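Side-chain contact in inosine-uridine nucleoside N-ribohydrolase (Xanthomonas oryzae pv. oryzae, PDB 4KL0), which binds calcium and probably hydrolyses N-glycosidic bonds, as the nucleoside hydrolase family to which it belongs does: residues Arg222-Glu227 and Leu322-Pro327. Residues are numbered along the deposited sequence; the frame is centred on the assembly and turned at random.
Sequences RILTKE and LLAALP
R222 and L224, two residues apart on strand 221-224, both point their side chains at A324 in the last turn of helix 317-325 and meet it at different atoms: R222 takes the carbonyl oxygen, L224 the methyl group. The R222 chain runs out extended, with CG anti to the backbone N, and then bends at chi3, which turns the guanidinium end over to the helix terminus. There NH1 donates to O of A324 at 2.8 Å. The oxygen lies at the edge of the guanidinium, 17° out of its plane, and the approach is almost head-on to the carbonyl (C=O...N angle 168°), although the N-H...O line is bent, at 145°. CD of R222 comes within 3.4 Å of the same oxygen of A324, so the aliphatic part of the arginine lies beside the acceptor as well. The remaining nitrogens are held too: NE is hydrogen-bonded elsewhere, while NH2 forms a salt bridge with E348 on the adjacent strand 347-350. Further along the strand, CD1 of L224 packs against CB of A324 at 3.9 Å, an apolar touch between buried side chains. The contact thus fastens the end of a helix onto the mixed, Rossmann-like sheet. Near its other end this helix carries the calcium ligand D318, whose side chain is about 7 Å from that of L224. Chemically, a carbonyl near the C-terminal end of the helix, the negative end of its dipole, should suit a cationic donor, and E348 probably balances the positive charge of the guanidinium.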
loop_
_atom_site.group_PDB
_atom_site.type_symbol
_atom_site.label_atom_id
_atom_site.label_comp_id
_atom_site.label_asym_id
_atom_site.label_seq_id
_atom_site.Cartn_x
_atom_site.Cartn_y
_atom_site.Cartn_z
ATOM N N ARG A 222 7.930 3.664 -10.893
ATOM C CA ARG A 222 7.349 2.392 -11.239
ATOM C C ARG A 222 5.898 2.437 -10.753
ATOM O O ARG A 222 5.679 2.714 -9.576
ATOM C CB ARG A 222 8.068 1.235 -10.554
ATOM C CG ARG A 222 7.512 -0.135 -10.933
ATOM C CD ARG A 222 8.406 -1.248 -10.358
ATOM N NE ARG A 222 9.644 -1.220 -11.121
ATOM C CZ ARG A 222 10.678 -2.010 -10.875
ATOM N NH1 ARG A 222 10.604 -2.906 -9.889
ATOM N NH2 ARG A 222 11.759 -1.917 -11.632
ATOM N N ILE A 223 4.954 2.264 -11.667
ATOM C CA ILE A 223 3.530 2.533 -11.365
ATOM C C ILE A 223 2.789 1.216 -11.476
ATOM O O ILE A 223 2.741 0.559 -12.549
ATOM C CB ILE A 223 2.871 3.516 -12.324
ATOM C CG1 ILE A 223 3.604 4.862 -12.502
ATOM C CG2 ILE A 223 1.412 3.785 -11.849
ATOM C CD1 ILE A 223 3.682 5.676 -11.300
ATOM N N LEU A 224 2.222 0.781 -10.366
ATOM C CA LEU A 224 1.495 -0.482 -10.359
ATOM C C LEU A 224 0.017 -0.136 -10.386
ATOM O O LEU A 224 -0.418 0.750 -9.648
ATOM C CB LEU A 224 1.753 -1.250 -9.053
ATOM C CG LEU A 224 1.166 -2.675 -9.024
ATOM C CD1 LEU A 224 2.180 -3.662 -8.532
ATOM C CD2 LEU A 224 -0.187 -2.775 -8.159
ATOM N N THR A 225 -0.758 -0.818 -11.200
ATOM C CA THR A 225 -2.134 -0.388 -11.447
ATOM C C THR A 225 -3.100 -1.450 -10.906
ATOM O O THR A 225 -2.735 -2.599 -10.543
ATOM C CB THR A 225 -2.371 -0.245 -12.948
ATOM O OG1 THR A 225 -2.322 -1.543 -13.543
ATOM C CG2 THR A 225 -1.303 0.599 -13.548
ATOM N N LYS A 226 -4.367 -1.111 -10.817
ATOM C CA LYS A 226 -5.317 -2.043 -10.217
ATOM C C LYS A 226 -5.398 -3.399 -10.971
ATOM O O LYS A 226 -5.664 -4.419 -10.358
ATOM C CB LYS A 226 -6.710 -1.372 -10.112
ATOM C CG LYS A 226 -7.280 -1.000 -11.478
ATOM C CD LYS A 226 -8.483 -0.074 -11.362
ATOM C CE LYS A 226 -9.117 0.152 -12.757
ATOM N NZ LYS A 226 -10.567 0.530 -12.605
ATOM N N GLU A 227 -5.145 -3.391 -12.295
ATOM C CA GLU A 227 -5.161 -4.642 -13.075
ATOM C C GLU A 227 -4.121 -5.679 -12.638
ATOM O O GLU A 227 -4.340 -6.914 -12.764
ATOM C CB GLU A 227 -5.042 -4.311 -14.574
ATOM C CG GLU A 227 -6.314 -3.617 -15.091
ATOM C CD GLU A 227 -6.300 -2.106 -14.881
ATOM O OE1 GLU A 227 -5.219 -1.535 -14.518
ATOM O OE2 GLU A 227 -7.376 -1.479 -15.091
ATOM N N LEU A 322 4.380 -2.656 -2.763
ATOM C CA LEU A 322 5.593 -2.849 -1.995
ATOM C C LEU A 322 6.478 -3.969 -2.575
ATOM O O LEU A 322 7.721 -3.757 -2.711
ATOM C CB LEU A 322 5.246 -3.094 -0.510
ATOM C CG LEU A 322 6.522 -3.366 0.328
ATOM C CD1 LEU A 322 7.394 -2.129 0.323
ATOM C CD2 LEU A 322 6.155 -3.710 1.750
ATOM N N LEU A 323 5.876 -5.080 -2.963
ATOM C CA LEU A 323 6.636 -6.171 -3.573
ATOM C C LEU A 323 7.276 -5.667 -4.861
ATOM O O LEU A 323 8.426 -6.019 -5.182
ATOM C CB LEU A 323 5.769 -7.405 -3.808
ATOM C CG LEU A 323 5.233 -8.091 -2.528
ATOM C CD1 LEU A 323 4.526 -9.394 -2.887
ATOM C CD2 LEU A 323 6.366 -8.429 -1.547
ATOM N N ALA A 324 6.567 -4.803 -5.582
ATOM C CA ALA A 324 7.135 -4.253 -6.822
ATOM C C ALA A 324 8.277 -3.264 -6.606
ATOM O O ALA A 324 9.053 -3.000 -7.552
ATOM C CB ALA A 324 5.978 -3.630 -7.695
ATOM N N ALA A 325 8.404 -2.703 -5.383
ATOM C CA ALA A 325 9.358 -1.675 -5.047
ATOM C C ALA A 325 10.719 -2.215 -4.667
ATOM O O ALA A 325 11.685 -1.433 -4.631
ATOM C CB ALA A 325 8.819 -0.838 -3.842
ATOM N N LEU A 326 10.771 -3.492 -4.287
ATOM C CA LEU A 326 12.040 -4.113 -3.835
ATOM C C LEU A 326 12.547 -5.030 -4.953
ATOM O O LEU A 326 11.797 -5.877 -5.460
ATOM C CB LEU A 326 11.797 -4.959 -2.576
ATOM C CG LEU A 326 11.074 -4.293 -1.401
ATOM C CD1 LEU A 326 10.696 -5.290 -0.296
ATOM C CD2 LEU A 326 11.861 -3.132 -0.795
ATOM N N PRO A 327 13.846 -4.900 -5.320
ATOM C CA PRO A 327 14.319 -5.724 -6.446
ATOM C C PRO A 327 14.224 -7.214 -6.188
ATOM O O PRO A 327 13.889 -7.991 -7.083
ATOM C CB PRO A 327 15.772 -5.293 -6.600
ATOM C CG PRO A 327 15.818 -3.926 -6.032
ATOM C CD PRO A 327 14.859 -3.949 -4.859
#